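Local coordinates for putative cytoplasmic protein (Salmonella enterica subsp. enterica serovar Typhimurium, PDB 4IQN), which is of unknown function but belongs to the DUF5066 family and is probably a cytoplasmic protein, at residues M71-T76 against I126-V131; S91-A96 against M113-N118; D119-A124 against L207-Y212. All coordinates share one frame; numbering follows the deposited sequence.

Contact 1 (M71-T76 against I126-V131); sequences MPVIET and IRIDHV
Val73 and Asp129 bring their backbones within 4.5 Å, CA to CA, and the two segments run past each other in opposite directions, joined by one main-chain bond from Asp129 N to Val73 O. At 2.9 Å the bond is an ordinary length, but its N-H is bent (142°) and comes in well above the carbonyl plane.

The carboxylate of Asp129 does most of the gripping. Its CG stands beside its own backbone N and anti to the carbonyl carbon (chi1 -59°), which carries the two oxygens across to Thr76, and each takes a different hydrogen from that one residue. Thr76 N gives a nearly straight bond (173°) of 2.9 Å to Asp129 OD2, while Thr76 OG1 donates to Asp129 OD1 at a short 2.5 Å. Both oxygens are met on their syn sides, so the carboxylate plane is held against rotation. The carboxylate lies near the start of the short helix 75-78, whose amides may favour its negative charge.

Next to this polar clasp, Val73 CG1 lies alongside Ile128 CG2, 4.0 Å away, with both side chains pointing the same way. Both touch helix 166-175, Val73 at Leu170 and Ile128 at Leu166 and Tyr169. Toward the other end a single water bridges the two segments, donating to Pro72 O (2.9 Å) and to His130 O (2.9 Å). Arg127 turns its polar end elsewhere, to Tyr90.

Taken together, this is a loop and the first turn of a short helix clasped by a bidentate aspartate at the end of 124-128, one of the two outer strands of the four-stranded antiparallel sheet.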
loop_
_atom_site.group_PDB
_atom_site.type_symbol
_atom_site.label_atom_id
_atom_site.label_comp_id
_atom_site.label_asym_id
_atom_site.label_seq_id
_atom_site.Cartn_x
_atom_site.Cartn_y
_atom_site.Cartn_z
HETATM N N MSE B 71 -8.028 9.959 -10.706
HETATM C CA MSE B 71 -8.362 8.789 -9.907
HETATM C C MSE B 71 -7.747 8.991 -8.539
HETATM O O MSE B 71 -6.687 9.646 -8.385
HETATM C CB MSE B 71 -7.802 7.488 -10.536
HETATM C CG MSE B 71 -8.444 7.174 -11.892
HETATM SE SE MSE B 71 -7.673 5.565 -12.745
HETATM C CE MSE B 71 -8.656 4.193 -11.741
ATOM N N PRO B 72 -8.369 8.414 -7.521
ATOM C CA PRO B 72 -7.860 8.606 -6.140
ATOM C C PRO B 72 -6.559 7.847 -5.893
ATOM O O PRO B 72 -6.123 7.082 -6.723
ATOM C CB PRO B 72 -9.004 8.106 -5.263
ATOM C CG PRO B 72 -9.720 7.112 -6.123
ATOM C CD PRO B 72 -9.599 7.599 -7.531
ATOM N N VAL B 73 -5.967 8.116 -4.755
ATOM C CA VAL B 73 -4.740 7.541 -4.322
ATOM C C VAL B 73 -4.873 7.043 -2.866
ATOM O O VAL B 73 -4.443 5.942 -2.532
ATOM C CB VAL B 73 -3.602 8.558 -4.420
ATOM C CG1 VAL B 73 -2.296 7.896 -4.019
ATOM C CG2 VAL B 73 -3.502 9.175 -5.798
ATOM N N ILE B 74 -5.464 7.855 -1.999
ATOM C CA ILE B 74 -5.508 7.589 -0.582
ATOM C C ILE B 74 -6.955 7.557 -0.058
ATOM O O ILE B 74 -7.208 7.748 1.139
ATOM C CB ILE B 74 -4.680 8.647 0.200
ATOM C CG1 ILE B 74 -5.168 10.093 -0.065
ATOM C CG2 ILE B 74 -3.223 8.545 -0.170
ATOM C CD1 ILE B 74 -4.537 11.134 0.843
ATOM N N GLU B 75 -7.879 7.238 -0.942
ATOM C CA GLU B 75 -9.311 7.113 -0.579
ATOM C C GLU B 75 -9.625 5.874 0.259
ATOM O O GLU B 75 -10.182 5.964 1.354
ATOM C CB GLU B 75 -10.138 7.090 -1.837
ATOM C CG GLU B 75 -11.639 7.195 -1.579
ATOM C CD GLU B 75 -12.426 7.125 -2.870
ATOM O OE1 GLU B 75 -12.575 8.158 -3.522
ATOM O OE2 GLU B 75 -12.887 6.037 -3.245
ATOM N N THR B 76 -9.237 4.703 -0.247
ATOM C CA THR B 76 -9.555 3.444 0.373
ATOM C C THR B 76 -9.012 3.270 1.787
ATOM O O THR B 76 -9.738 2.780 2.665
ATOM C CB THR B 76 -9.082 2.276 -0.513
ATOM O OG1 THR B 76 -9.861 2.281 -1.697
ATOM C CG2 THR B 76 -9.275 0.946 0.172
ATOM N N ILE B 126 -1.466 -1.313 3.976
ATOM C CA ILE B 126 -2.321 -0.159 3.652
ATOM C C ILE B 126 -2.527 -0.179 2.137
ATOM O O ILE B 126 -1.543 -0.148 1.377
ATOM C CB ILE B 126 -1.721 1.203 4.071
ATOM C CG1 ILE B 126 -1.445 1.275 5.569
ATOM C CG2 ILE B 126 -2.635 2.330 3.626
ATOM C CD1 ILE B 126 -0.730 2.531 5.983
ATOM N N ARG B 127 -3.769 -0.279 1.698
ATOM C CA ARG B 127 -4.048 -0.313 0.275
ATOM C C ARG B 127 -4.037 1.104 -0.320
ATOM O O ARG B 127 -4.669 2.042 0.208
ATOM C CB ARG B 127 -5.356 -1.013 -0.050
ATOM C CG ARG B 127 -5.515 -1.253 -1.561
ATOM C CD ARG B 127 -6.572 -2.258 -1.953
ATOM N NE ARG B 127 -6.487 -2.494 -3.401
ATOM C CZ ARG B 127 -6.996 -3.531 -4.062
ATOM N NH1 ARG B 127 -7.626 -4.491 -3.427
ATOM N NH2 ARG B 127 -6.847 -3.617 -5.393
ATOM N N ILE B 128 -3.302 1.276 -1.390
ATOM C CA ILE B 128 -3.231 2.517 -2.153
ATOM C C ILE B 128 -4.096 2.329 -3.397
ATOM O O ILE B 128 -3.977 1.321 -4.098
ATOM C CB ILE B 128 -1.752 2.845 -2.545
ATOM C CG1 ILE B 128 -0.900 3.154 -1.307
ATOM C CG2 ILE B 128 -1.616 3.944 -3.591
ATOM C CD1 ILE B 128 -1.351 4.355 -0.529
ATOM N N ASP B 129 -4.993 3.277 -3.648
ATOM C CA ASP B 129 -5.798 3.234 -4.870
ATOM C C ASP B 129 -4.907 3.434 -6.098
ATOM O O ASP B 129 -4.089 4.339 -6.146
ATOM C CB ASP B 129 -6.886 4.286 -4.820
ATOM C CG ASP B 129 -7.801 4.088 -3.643
ATOM O OD1 ASP B 129 -8.551 3.077 -3.680
ATOM O OD2 ASP B 129 -7.744 4.921 -2.685
ATOM N N HIS B 130 -5.095 2.557 -7.079
ATOM C CA HIS B 130 -4.164 2.392 -8.187
ATOM C C HIS B 130 -4.878 2.690 -9.497
ATOM O O HIS B 130 -6.131 2.821 -9.560
ATOM C CB HIS B 130 -3.574 0.964 -8.130
ATOM C CG HIS B 130 -2.530 0.685 -9.167
ATOM N ND1 HIS B 130 -1.492 1.537 -9.434
ATOM C CD2 HIS B 130 -2.363 -0.383 -9.986
ATOM C CE1 HIS B 130 -0.741 1.020 -10.400
ATOM N NE2 HIS B 130 -1.263 -0.134 -10.753
ATOM N N VAL B 131 -4.078 2.847 -10.528
ATOM C CA VAL B 131 -4.539 3.144 -11.875
ATOM C C VAL B 131 -4.742 1.898 -12.761
ATOM O O VAL B 131 -5.171 2.027 -13.887
ATOM C CB VAL B 131 -3.602 4.125 -12.589
ATOM C CG1 VAL B 131 -3.513 5.419 -11.814
ATOM C CG2 VAL B 131 -2.225 3.507 -12.832
HETATM O O HOH W 1 -7.517 4.908 -8.093
#

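Contact 2 (S91-A96 against M113-N118); sequences SPDEEA and MPVWSN
Trp116 receives Pro92 over one face of its indole. The proline CG sits 3.8 Å from the centroid of the five-membered ring and 28° off its normal, a CH-pi contact, and the same carbon comes within 3.4 Å of Trp116 CD1; the two side chains cross at about a right angle. One helical turn on, Ala96 sets its CB obliquely against the six-membered end of the indole, 3.4 Å from Trp116 CE3, and also touches Val115 CG1 at 3.9 Å. The N-cap proline and a residue one turn into the helix thus press on both halves of the indole. Met154 of strand 151-155 closes over Pro92, Ala96 and Trp116, while the indole's NE1 finds its hydrogen-bond partner in Glu210.

Outward from this apolar patch lies the carboxylate of Asp93. A chi1 of -58° keeps its CG on the side of the backbone N, and from there the carboxylate reaches the loop and offers OD2 to two successive amides. Trp116 N makes the firm bond to Asp93 OD2, 2.9 Å and nearly straight at 169°, arriving on the anti side and tilted from the carboxylate plane. Val115 N adds a weak one to the same oxygen at 3.3 Å. A water donates to Asp93 OD2 as well and reaches on to Trp116 O, giving this oxygen three donors, one of them weak. Met113, a selenomethionine bent at chi2 and chi3, crosses the Asp93 side chain at about a right angle, with SE 3.4 Å from Asp93 OD2.

What results is the first turn of a helix, 93-99, with proline at its N-cap position, docked on an irregular loop: its apolar side meets the indole, and Asp93, its first residue, binds one loop amide firmly and the preceding one weakly.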
loop_
_atom_site.group_PDB
_atom_site.type_symbol
_atom_site.label_atom_id
_atom_site.label_comp_id
_atom_site.label_asym_id
_atom_site.label_seq_id
_atom_site.Cartn_x
_atom_site.Cartn_y
_atom_site.Cartn_z
ATOM N N SER B 91 -6.561 -6.765 4.185
ATOM C CA SER B 91 -6.174 -8.168 4.027
ATOM C C SER B 91 -6.198 -8.605 2.569
ATOM O O SER B 91 -6.999 -8.137 1.754
ATOM C CB SER B 91 -7.057 -9.086 4.850
ATOM O OG SER B 91 -8.367 -9.044 4.346
ATOM N N PRO B 92 -5.308 -9.504 2.219
ATOM C CA PRO B 92 -5.220 -9.838 0.787
ATOM C C PRO B 92 -6.105 -10.986 0.322
ATOM O O PRO B 92 -5.954 -11.438 -0.823
ATOM C CB PRO B 92 -3.741 -10.172 0.628
ATOM C CG PRO B 92 -3.352 -10.709 1.948
ATOM C CD PRO B 92 -4.143 -9.980 2.976
ATOM N N ASP B 93 -7.014 -11.460 1.176
ATOM C CA ASP B 93 -7.777 -12.687 0.867
ATOM C C ASP B 93 -8.621 -12.599 -0.402
ATOM O O ASP B 93 -8.636 -13.539 -1.177
ATOM C CB ASP B 93 -8.618 -13.126 2.064
ATOM C CG ASP B 93 -7.765 -13.370 3.301
ATOM O OD1 ASP B 93 -7.523 -12.398 4.033
ATOM O OD2 ASP B 93 -7.335 -14.528 3.550
ATOM N N GLU B 94 -9.329 -11.485 -0.603
ATOM C CA GLU B 94 -10.163 -11.305 -1.786
ATOM C C GLU B 94 -9.356 -11.430 -3.082
ATOM O O GLU B 94 -9.755 -12.155 -3.997
ATOM C CB GLU B 94 -10.912 -9.960 -1.760
ATOM C CG GLU B 94 -11.956 -9.836 -0.654
ATOM C CD GLU B 94 -13.365 -10.280 -1.050
ATOM O OE1 GLU B 94 -13.645 -10.440 -2.251
ATOM O OE2 GLU B 94 -14.186 -10.460 -0.174
ATOM N N GLU B 95 -8.221 -10.749 -3.156
ATOM C CA GLU B 95 -7.381 -10.849 -4.345
ATOM C C GLU B 95 -6.908 -12.283 -4.506
ATOM O O GLU B 95 -6.935 -12.804 -5.616
ATOM C CB GLU B 95 -6.167 -9.939 -4.268
ATOM C CG GLU B 95 -5.270 -10.001 -5.517
ATOM C CD GLU B 95 -5.853 -9.347 -6.760
ATOM O OE1 GLU B 95 -6.824 -8.552 -6.651
ATOM O OE2 GLU B 95 -5.320 -9.626 -7.865
ATOM N N ALA B 96 -6.525 -12.936 -3.412
ATOM C CA ALA B 96 -6.047 -14.306 -3.478
ATOM C C ALA B 96 -7.119 -15.286 -3.942
ATOM O O ALA B 96 -6.822 -16.274 -4.639
ATOM C CB ALA B 96 -5.491 -14.747 -2.135
HETATM N N MSE B 113 -12.398 -19.219 4.483
HETATM C CA MSE B 113 -11.278 -18.590 5.178
HETATM C C MSE B 113 -10.678 -19.490 6.246
HETATM O O MSE B 113 -11.397 -20.335 6.788
HETATM C CB MSE B 113 -11.773 -17.350 5.921
HETATM C CG MSE B 113 -12.126 -16.167 5.035
HETATM SE SE MSE B 113 -10.524 -15.249 4.426
HETATM C CE MSE B 113 -9.863 -14.452 6.129
ATOM N N PRO B 114 -9.329 -19.518 6.339
ATOM C CA PRO B 114 -8.495 -18.402 5.980
ATOM C C PRO B 114 -8.016 -18.744 4.542
ATOM O O PRO B 114 -7.647 -19.888 4.296
ATOM C CB PRO B 114 -7.292 -18.491 6.925
ATOM C CG PRO B 114 -7.310 -19.851 7.423
ATOM C CD PRO B 114 -8.761 -20.219 7.506
ATOM N N VAL B 115 -7.998 -17.782 3.634
ATOM C CA VAL B 115 -7.504 -18.013 2.269
ATOM C C VAL B 115 -5.982 -17.799 2.212
ATOM O O VAL B 115 -5.235 -18.689 1.818
ATOM C CB VAL B 115 -8.214 -17.121 1.273
ATOM C CG1 VAL B 115 -7.614 -17.260 -0.096
ATOM C CG2 VAL B 115 -9.697 -17.411 1.269
ATOM N N TRP B 116 -5.539 -16.615 2.603
ATOM C CA TRP B 116 -4.147 -16.294 2.733
ATOM C C TRP B 116 -3.591 -16.702 4.098
ATOM O O TRP B 116 -4.310 -16.934 5.053
ATOM C CB TRP B 116 -3.920 -14.816 2.486
ATOM C CG TRP B 116 -2.579 -14.411 1.908
ATOM C CD1 TRP B 116 -1.630 -13.644 2.509
ATOM C CD2 TRP B 116 -2.080 -14.696 0.574
ATOM N NE1 TRP B 116 -0.593 -13.423 1.647
ATOM C CE2 TRP B 116 -0.840 -14.041 0.450
ATOM C CE3 TRP B 116 -2.588 -15.388 -0.520
ATOM C CZ2 TRP B 116 -0.078 -14.094 -0.711
ATOM C CZ3 TRP B 116 -1.829 -15.465 -1.680
ATOM C CH2 TRP B 116 -0.587 -14.825 -1.775
ATOM N N SER B 117 -2.272 -16.780 4.172
ATOM C CA SER B 117 -1.599 -17.120 5.388
ATOM C C SER B 117 -2.028 -16.155 6.500
ATOM O O SER B 117 -2.278 -14.975 6.233
ATOM C CB SER B 117 -0.083 -16.989 5.210
ATOM O OG SER B 117 0.581 -17.190 6.436
ATOM N N ASN B 118 -2.133 -16.672 7.700
ATOM C CA ASN B 118 -2.340 -15.815 8.890
ATOM C C ASN B 118 -1.269 -15.971 9.962
ATOM O O ASN B 118 -1.523 -15.781 11.167
ATOM C CB ASN B 118 -3.718 -16.035 9.491
ATOM C CG ASN B 118 -3.966 -17.461 9.874
ATOM O OD1 ASN B 118 -3.050 -18.279 10.007
ATOM N ND2 ASN B 118 -5.216 -17.770 10.075
HETATM O O HOH W 2 -6.114 -15.202 5.989
#

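Contact 3 (D119-A124 against L207-Y212); sequences DPRLPA and LDLEDY
Leu122 and Leu209 meet on the closely packed side of this contact. Leu122 CD2 lies 3.8 Å from Leu209 CB, and the same methyl presses on the carboxylate of Glu210, 3.5 Å from OE2, the two side chains sliding past each other in opposite directions. Pro123 CD comes up to that oxygen more distantly. The bend of Glu210 at chi2 (-77°) brings its carboxylate against Leu122 CD2, and its charge does not go unanswered there: OE2 forms a salt bridge with Arg41 and accepts a hydrogen bond from Tyr139. The buried carboxylate is therefore clamped from outside the two segments.

The loop side owes its shape to a type I beta turn from Asp119 to Leu122, overlaid by an Asx turn in which Arg121 N donates to Asp119 OD1 at 2.9 Å. Arg121 then folds back, its chain bent at chi3 (-79°), and grips the same carboxylate side-on: NE bonds to Asp119 OD1, also the acceptor of the Asx turn, and NH2 bonds to Asp119 OD2 at 2.9 Å. OD2 lies almost in the guanidinium plane, while NH2 comes from above the carboxylate plane. The two-nitrogen grip fixes the rotation of the guanidinium.

This side is nearer solvent, with Arg121 exposed and Asp119 partly so. Leu209 CD1 lies over one face of the guanidinium, 3.5 Å above its plane but offset to the rim, where it also touches Asp119 OD1 at 3.7 Å. The other branch, Leu209 CD2, comes to 3.7 Å from Arg121 NH2.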
loop_
_atom_site.group_PDB
_atom_site.type_symbol
_atom_site.label_atom_id
_atom_site.label_comp_id
_atom_site.label_asym_id
_atom_site.label_seq_id
_atom_site.Cartn_x
_atom_site.Cartn_y
_atom_site.Cartn_z
ATOM N N ASP B 119 -0.065 -16.296 9.539
ATOM C CA ASP B 119 1.059 -16.365 10.469
ATOM C C ASP B 119 1.129 -15.025 11.225
ATOM O O ASP B 119 0.958 -13.950 10.622
ATOM C CB ASP B 119 2.348 -16.642 9.698
ATOM C CG ASP B 119 3.545 -16.826 10.608
ATOM O OD1 ASP B 119 3.996 -15.816 11.211
ATOM O OD2 ASP B 119 4.027 -17.979 10.755
ATOM N N PRO B 120 1.367 -15.081 12.533
ATOM C CA PRO B 120 1.278 -13.837 13.344
ATOM C C PRO B 120 2.423 -12.866 13.124
ATOM O O PRO B 120 2.384 -11.753 13.613
ATOM C CB PRO B 120 1.287 -14.369 14.786
ATOM C CG PRO B 120 1.999 -15.670 14.693
ATOM C CD PRO B 120 1.552 -16.262 13.390
ATOM N N ARG B 121 3.439 -13.261 12.357
ATOM C CA ARG B 121 4.489 -12.341 11.973
ATOM C C ARG B 121 4.094 -11.445 10.800
ATOM O O ARG B 121 4.821 -10.506 10.515
ATOM C CB ARG B 121 5.746 -13.105 11.553
ATOM C CG ARG B 121 6.415 -13.861 12.675
ATOM C CD ARG B 121 7.513 -14.792 12.126
ATOM N NE ARG B 121 6.887 -15.973 11.590
ATOM C CZ ARG B 121 7.540 -16.993 11.045
ATOM N NH1 ARG B 121 8.851 -16.934 10.904
ATOM N NH2 ARG B 121 6.880 -18.032 10.593
ATOM N N LEU B 122 3.007 -11.761 10.072
ATOM C CA LEU B 122 2.648 -10.975 8.909
ATOM C C LEU B 122 2.378 -9.502 9.250
ATOM O O LEU B 122 1.635 -9.202 10.226
ATOM C CB LEU B 122 1.448 -11.548 8.181
ATOM C CG LEU B 122 1.745 -12.884 7.451
ATOM C CD1 LEU B 122 0.471 -13.574 7.020
ATOM C CD2 LEU B 122 2.678 -12.679 6.292
ATOM N N PRO B 123 2.952 -8.586 8.447
ATOM C CA PRO B 123 2.834 -7.160 8.667
ATOM C C PRO B 123 1.482 -6.659 8.161
ATOM O O PRO B 123 0.844 -7.261 7.300
ATOM C CB PRO B 123 3.944 -6.592 7.824
ATOM C CG PRO B 123 4.042 -7.533 6.675
ATOM C CD PRO B 123 3.844 -8.864 7.293
ATOM N N ALA B 124 1.066 -5.528 8.707
ATOM C CA ALA B 124 -0.120 -4.863 8.229
ATOM C C ALA B 124 0.128 -4.368 6.794
ATOM O O ALA B 124 1.290 -4.193 6.351
ATOM C CB ALA B 124 -0.460 -3.697 9.141
ATOM N N LEU B 207 8.099 -11.853 3.464
ATOM C CA LEU B 207 7.664 -12.093 2.109
ATOM C C LEU B 207 7.557 -13.578 1.797
ATOM O O LEU B 207 6.672 -14.001 1.048
ATOM C CB LEU B 207 8.590 -11.401 1.127
ATOM C CG LEU B 207 8.432 -9.880 1.153
ATOM C CD1 LEU B 207 9.699 -9.213 0.618
ATOM C CD2 LEU B 207 7.192 -9.567 0.350
ATOM N N ASP B 208 8.428 -14.376 2.393
ATOM C CA ASP B 208 8.357 -15.845 2.262
ATOM C C ASP B 208 7.048 -16.412 2.797
ATOM O O ASP B 208 6.614 -17.423 2.334
ATOM C CB ASP B 208 9.522 -16.496 3.000
ATOM C CG ASP B 208 9.464 -18.007 2.985
ATOM O OD1 ASP B 208 9.519 -18.594 1.874
ATOM O OD2 ASP B 208 9.392 -18.607 4.096
ATOM N N LEU B 209 6.422 -15.734 3.766
ATOM C CA LEU B 209 5.167 -16.168 4.342
ATOM C C LEU B 209 3.921 -15.758 3.555
ATOM O O LEU B 209 2.830 -16.221 3.872
ATOM C CB LEU B 209 5.043 -15.613 5.762
ATOM C CG LEU B 209 6.116 -16.084 6.745
ATOM C CD1 LEU B 209 5.971 -15.340 8.059
ATOM C CD2 LEU B 209 6.060 -17.574 6.973
ATOM N N GLU B 210 4.075 -14.886 2.557
ATOM C CA GLU B 210 2.958 -14.381 1.791
ATOM C C GLU B 210 2.555 -15.398 0.723
ATOM O O GLU B 210 3.025 -15.347 -0.433
ATOM C CB GLU B 210 3.279 -13.030 1.184
ATOM C CG GLU B 210 3.677 -11.926 2.171
ATOM C CD GLU B 210 2.543 -11.288 2.947
ATOM O OE1 GLU B 210 1.350 -11.730 2.839
ATOM O OE2 GLU B 210 2.894 -10.340 3.711
ATOM N N ASP B 211 1.634 -16.274 1.109
ATOM C CA ASP B 211 1.149 -17.341 0.238
ATOM C C ASP B 211 -0.159 -17.839 0.828
ATOM O O ASP B 211 -0.527 -17.458 1.955
ATOM C CB ASP B 211 2.184 -18.462 0.168
ATOM C CG ASP B 211 2.103 -19.255 -1.135
ATOM O OD1 ASP B 211 1.068 -19.208 -1.830
ATOM O OD2 ASP B 211 3.079 -19.941 -1.473
ATOM N N TYR B 212 -0.850 -18.673 0.083
ATOM C CA TYR B 212 -2.102 -19.285 0.511
ATOM C C TYR B 212 -1.894 -20.071 1.788
ATOM O O TYR B 212 -0.865 -20.726 1.987
ATOM C CB TYR B 212 -2.663 -20.221 -0.582
ATOM C CG TYR B 212 -3.154 -19.485 -1.785
ATOM C CD1 TYR B 212 -4.440 -18.951 -1.822
ATOM C CD2 TYR B 212 -2.338 -19.278 -2.887
ATOM C CE1 TYR B 212 -4.881 -18.231 -2.908
ATOM C CE2 TYR B 212 -2.766 -18.556 -3.967
ATOM C CZ TYR B 212 -4.062 -18.053 -3.997
ATOM O OH TYR B 212 -4.483 -17.295 -5.075
#

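Overall arrangement
Contacts 2 and 3 form a continuous patch, their centres 10 Å apart on one side of the chain's centre. Two probable hydrogen bonds join them, Trp116 NE1 to Glu210 OE1 at 2.8 Å and Tyr212 OH to Ala96 O at 2.6 Å, and Ser117 packs against Leu122 and Leu209. The centre of contact 1 is about 20 Å from that of contact 2, nearest atoms about 5 Å apart without touching, and 22 Å from that of contact 3. Segment 113-118 runs straight into 119-124, which one residue separates from 126-131; the segments of contacts 1 and 3 alternate along the chain. No active site or ligand is known to which the three could be related.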